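Local structure of transketolase (Campylobacter jejuni, 3L84) at residues E580-E585 and C596-G601; Y600-F605 and E616-S621. The protein belongs to the transketolase family, dimeric proteins whose subunits join a thiamine diphosphate-binding domain and a pyrimidine-binding domain to a C-terminal domain built round a mixed beta sheet. All blocks are in the same frame, centred on the assembly; numbering follows the deposited sequence.

Contact 1: E580-E585 and C596-G601; sequences EVIGVE and CHKVYG
Cys596 opens the pairing with its sulfur, SG, set 3.5 Å from the bare backbone CA of Gly583 and also touching Val581 CG1. His597 comes next, and the His597 and Val581 side chains cross at about a right angle. His597 CG lies anti to the carbonyl carbon (chi1 -59°). His597 CD2 sits 3.7 Å from Val581 CB, with Val581 N in the ring plane at the edge. The backbone N of His597 donates to Val581 O at 2.8 Å in a bent bond (131°). Lys598 N shares that acceptor at 3.1 Å, and its bond is straighter (162°). The extended Lys598 chain carries NZ to 4.0 Å from Glu580 OE2, too far for a salt bridge, and a water spans the two, accepting from NZ and donating to OE2. Lys598 O then receives Gly583 N. Val599 adds a CA-H...O contact to Gly583 O, the acceptor that takes Tyr600 N in a short bond of 2.7 Å. Tyr600 CB packs against Val584 CG2, and Tyr600 O takes Glu585 N at 3.2 Å. After the irregular start at His597, the parallel ladder is regular from Ile582-Lys598 to Val584-Tyr600. Strand 598-600 is the edge of the mixed sheet, while strand 580-584 bonds on its other flank to strand 528-532. Helix 622-629 covers the face of Ile582 and Tyr600; helix 537-549 meets Val584.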
# COMPACT_ATOMS: atom_id res chain seq x y z
N GLU A 580 9.83 -34.41 15.09
CA GLU A 580 10.28 -33.02 15.02
C GLU A 580 9.82 -32.47 13.68
O GLU A 580 10.09 -33.04 12.60
CB GLU A 580 11.78 -32.99 15.15
CG GLU A 580 12.37 -31.60 15.32
CD GLU A 580 13.79 -31.66 15.87
OE1 GLU A 580 14.03 -31.18 17.01
OE2 GLU A 580 14.66 -32.26 15.20
N VAL A 581 9.09 -31.36 13.72
CA VAL A 581 8.41 -30.79 12.54
C VAL A 581 9.22 -29.61 12.05
O VAL A 581 9.48 -28.68 12.83
CB VAL A 581 6.99 -30.34 12.89
CG1 VAL A 581 6.28 -29.79 11.65
CG2 VAL A 581 6.17 -31.52 13.52
N ILE A 582 9.62 -29.66 10.78
CA ILE A 582 10.41 -28.63 10.15
C ILE A 582 9.58 -28.02 9.02
O ILE A 582 9.20 -28.72 8.07
CB ILE A 582 11.74 -29.14 9.60
CG1 ILE A 582 12.57 -29.84 10.70
CG2 ILE A 582 12.54 -27.99 8.96
CD1 ILE A 582 12.41 -31.33 10.78
N GLY A 583 9.31 -26.73 9.13
CA GLY A 583 8.62 -25.97 8.09
C GLY A 583 9.60 -25.40 7.09
O GLY A 583 10.68 -24.93 7.50
N VAL A 584 9.31 -25.49 5.80
CA VAL A 584 10.21 -25.07 4.76
C VAL A 584 9.45 -24.21 3.73
O VAL A 584 8.52 -24.68 3.07
CB VAL A 584 10.80 -26.31 4.04
CG1 VAL A 584 11.79 -25.86 2.99
CG2 VAL A 584 11.44 -27.31 5.05
N GLU A 585 9.84 -22.94 3.62
CA GLU A 585 9.19 -22.01 2.70
C GLU A 585 10.21 -20.96 2.28
O GLU A 585 10.96 -20.48 3.09
CB GLU A 585 7.99 -21.31 3.35
CG GLU A 585 6.74 -22.14 3.46
CD GLU A 585 5.50 -21.34 3.87
OE1 GLU A 585 5.59 -20.30 4.61
OE2 GLU A 585 4.42 -21.80 3.51
N CYS A 596 5.28 -25.89 13.63
CA CYS A 596 6.61 -26.44 13.41
C CYS A 596 7.54 -26.16 14.58
O CYS A 596 7.45 -25.12 15.23
CB CYS A 596 7.24 -25.84 12.17
SG CYS A 596 6.26 -26.09 10.67
N HIS A 597 8.45 -27.10 14.85
CA HIS A 597 9.50 -26.89 15.84
C HIS A 597 10.59 -26.01 15.29
O HIS A 597 11.20 -25.22 16.05
CB HIS A 597 10.11 -28.22 16.28
CG HIS A 597 9.12 -29.15 16.88
ND1 HIS A 597 8.74 -29.10 18.20
CD2 HIS A 597 8.43 -30.16 16.32
CE1 HIS A 597 7.85 -30.06 18.42
NE2 HIS A 597 7.65 -30.72 17.30
N LYS A 598 10.88 -26.18 14.01
CA LYS A 598 11.94 -25.44 13.34
C LYS A 598 11.39 -24.89 12.04
O LYS A 598 10.54 -25.53 11.43
CB LYS A 598 13.15 -26.32 13.02
CG LYS A 598 13.85 -26.93 14.23
CD LYS A 598 15.06 -27.74 13.80
CE LYS A 598 15.74 -28.30 15.00
NZ LYS A 598 16.97 -29.06 14.53
N VAL A 599 11.90 -23.75 11.59
CA VAL A 599 11.50 -23.14 10.34
C VAL A 599 12.73 -22.81 9.52
O VAL A 599 13.63 -22.15 10.02
CB VAL A 599 10.65 -21.89 10.58
CG1 VAL A 599 10.33 -21.16 9.28
CG2 VAL A 599 9.37 -22.24 11.35
N TYR A 600 12.74 -23.31 8.28
CA TYR A 600 13.79 -23.14 7.31
C TYR A 600 13.25 -22.23 6.22
O TYR A 600 12.58 -22.67 5.31
CB TYR A 600 14.18 -24.50 6.74
CG TYR A 600 15.48 -24.57 5.98
CD1 TYR A 600 16.68 -24.72 6.64
CD2 TYR A 600 15.51 -24.49 4.60
CE1 TYR A 600 17.86 -24.82 5.96
CE2 TYR A 600 16.70 -24.59 3.92
CZ TYR A 600 17.87 -24.76 4.61
OH TYR A 600 19.09 -24.87 3.98
N GLY A 601 13.55 -20.94 6.37
CA GLY A 601 13.00 -19.91 5.52
C GLY A 601 14.07 -18.96 5.05
O GLY A 601 15.26 -19.31 4.96
O HOH W 1 15.73 -31.14 13.14
O HOH W 2 17.28 -30.12 17.16

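Contact 2: Y600-F605 and E616-S621; sequences YGIESF and ERFGFS
The Tyr600 ring turns its edge to the face of Phe620 in an edge-to-face pair, planes 79° apart and centroids separated by 5.8 Å. Gly619 O lies in the plane of the tyrosine ring, at its edge, while Ile602 CG1 comes up to the rim of Phe620, 3.7 Å from CE2. Phe618 has the guanidinium of Arg617 over one face, NH1 offset toward the rim, and Ser604 OG at the edge, 3.3 Å from CE1. Ile602 spreads its two branches between these phenylalanines: with CG2 anti to the backbone N, that methyl meets Phe618 CD1 at 3.8 Å. Ser604 OG donates to Phe605 O and accepts from a water also bound by Arg617 NH1. A further water donates to both Gly601 O and Phe618 O. Gly619, at positive phi, is the C-prime residue of the Schellman motif ending helix 611-617. Arg617 NH2 forms a salt bridge with Glu607, and NE a hydrogen bond with His95 of the second subunit, so this helix end borders the dimer interface. Gly619 O, which takes a weak bond from Ser621 N, accepts the Tyr600 hydroxyl at 2.6 Å (C=O...donor angle 121°), a short bond tying the outgoing strand to the helix terminus.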
# COMPACT_ATOMS: atom_id res chain seq x y z
N TYR A 600 12.74 -23.31 8.28
CA TYR A 600 13.79 -23.14 7.31
C TYR A 600 13.25 -22.23 6.22
O TYR A 600 12.58 -22.67 5.31
CB TYR A 600 14.18 -24.50 6.74
CG TYR A 600 15.48 -24.57 5.98
CD1 TYR A 600 16.68 -24.72 6.64
CD2 TYR A 600 15.51 -24.49 4.60
CE1 TYR A 600 17.86 -24.82 5.96
CE2 TYR A 600 16.70 -24.59 3.92
CZ TYR A 600 17.87 -24.76 4.61
OH TYR A 600 19.09 -24.87 3.98
N GLY A 601 13.55 -20.94 6.37
CA GLY A 601 13.00 -19.91 5.52
C GLY A 601 14.07 -18.96 5.05
O GLY A 601 15.26 -19.31 4.96
N ILE A 602 13.66 -17.71 4.80
CA ILE A 602 14.55 -16.65 4.39
C ILE A 602 14.34 -15.49 5.35
O ILE A 602 13.20 -15.03 5.49
CB ILE A 602 14.27 -16.22 2.94
CG1 ILE A 602 14.31 -17.39 1.98
CG2 ILE A 602 15.23 -15.08 2.51
CD1 ILE A 602 13.81 -17.01 0.58
N GLU A 603 15.40 -14.97 5.91
CA GLU A 603 15.31 -13.89 6.92
C GLU A 603 15.76 -12.55 6.39
O GLU A 603 15.58 -11.53 7.08
CB GLU A 603 16.10 -14.28 8.16
CG GLU A 603 15.50 -15.46 8.88
CD GLU A 603 16.26 -15.79 10.13
OE1 GLU A 603 15.83 -15.34 11.23
OE2 GLU A 603 17.33 -16.46 10.02
N SER A 604 16.36 -12.51 5.22
CA SER A 604 16.89 -11.30 4.60
C SER A 604 16.08 -10.97 3.36
O SER A 604 15.21 -11.73 2.96
CB SER A 604 18.37 -11.51 4.24
OG SER A 604 18.50 -12.41 3.18
N PHE A 605 16.41 -9.87 2.71
CA PHE A 605 15.98 -9.65 1.34
C PHE A 605 16.74 -10.56 0.37
O PHE A 605 17.73 -11.21 0.76
CB PHE A 605 16.07 -8.20 0.92
CG PHE A 605 15.12 -7.30 1.67
CD1 PHE A 605 13.75 -7.39 1.45
CD2 PHE A 605 15.57 -6.35 2.58
CE1 PHE A 605 12.85 -6.56 2.11
CE2 PHE A 605 14.68 -5.54 3.27
CZ PHE A 605 13.30 -5.65 3.03
N GLU A 616 20.02 -21.61 -4.40
CA GLU A 616 21.16 -22.27 -3.74
C GLU A 616 21.73 -21.34 -2.67
O GLU A 616 22.03 -21.76 -1.55
CB GLU A 616 22.24 -22.65 -4.78
CG GLU A 616 23.43 -23.37 -4.20
CD GLU A 616 23.09 -24.73 -3.63
OE1 GLU A 616 22.19 -25.44 -4.14
OE2 GLU A 616 23.80 -25.14 -2.68
N ARG A 617 21.88 -20.06 -3.01
CA ARG A 617 22.39 -19.06 -2.08
C ARG A 617 21.59 -19.05 -0.77
O ARG A 617 22.16 -18.90 0.31
CB ARG A 617 22.33 -17.70 -2.79
CG ARG A 617 22.38 -16.49 -1.89
CD ARG A 617 23.74 -16.25 -1.28
NE ARG A 617 23.68 -14.88 -0.78
CZ ARG A 617 23.07 -14.49 0.34
NH1 ARG A 617 22.56 -15.37 1.18
NH2 ARG A 617 22.97 -13.20 0.59
N PHE A 618 20.27 -19.18 -0.88
CA PHE A 618 19.40 -19.12 0.27
C PHE A 618 19.13 -20.47 0.92
O PHE A 618 18.35 -20.56 1.88
CB PHE A 618 18.12 -18.33 -0.10
CG PHE A 618 18.38 -16.85 -0.16
CD1 PHE A 618 18.53 -16.13 1.00
CD2 PHE A 618 18.58 -16.21 -1.36
CE1 PHE A 618 18.87 -14.79 0.93
CE2 PHE A 618 18.89 -14.87 -1.45
CZ PHE A 618 19.01 -14.16 -0.31
N GLY A 619 19.84 -21.51 0.46
CA GLY A 619 19.83 -22.77 1.17
C GLY A 619 18.85 -23.80 0.72
O GLY A 619 18.70 -24.83 1.37
N PHE A 620 18.18 -23.57 -0.39
CA PHE A 620 17.11 -24.48 -0.86
C PHE A 620 17.67 -25.55 -1.75
O PHE A 620 17.56 -25.51 -2.97
CB PHE A 620 15.95 -23.69 -1.47
CG PHE A 620 15.27 -22.81 -0.46
CD1 PHE A 620 14.30 -23.34 0.39
CD2 PHE A 620 15.65 -21.50 -0.28
CE1 PHE A 620 13.73 -22.57 1.37
CE2 PHE A 620 15.09 -20.73 0.72
CZ PHE A 620 14.13 -21.27 1.56
N SER A 621 18.36 -26.49 -1.10
CA SER A 621 18.89 -27.70 -1.75
C SER A 621 18.68 -28.86 -0.80
O SER A 621 18.60 -28.68 0.41
CB SER A 621 20.38 -27.59 -2.08
OG SER A 621 21.15 -27.70 -0.89
O HOH W 3 17.45 -18.54 3.49
O HOH W 4 21.24 -13.34 3.23

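In the fold
Followed from the N terminus, contact 1 and contact 2 illustrate how successive loop closures can be strung along a chain. The ten residues between 580-585 and 596-601 hold neither helix nor strand, and contact 1 closes that loop by laying strand 598-600 alongside strand 580-584. Contact 2 begins where contact 1 ends, sharing Tyr600 and Gly601, and closes a second loop that contains most of helix 611-617. The two follow in sequence, neither enclosing nor crossing the other. They also touch in space: Glu585 O lies 3.6 Å from Phe620 CZ, and Val584 packs on the same ring. Together they join the sheet edge to the turn between helices 611-617 and 622-629 in the C-terminal domain.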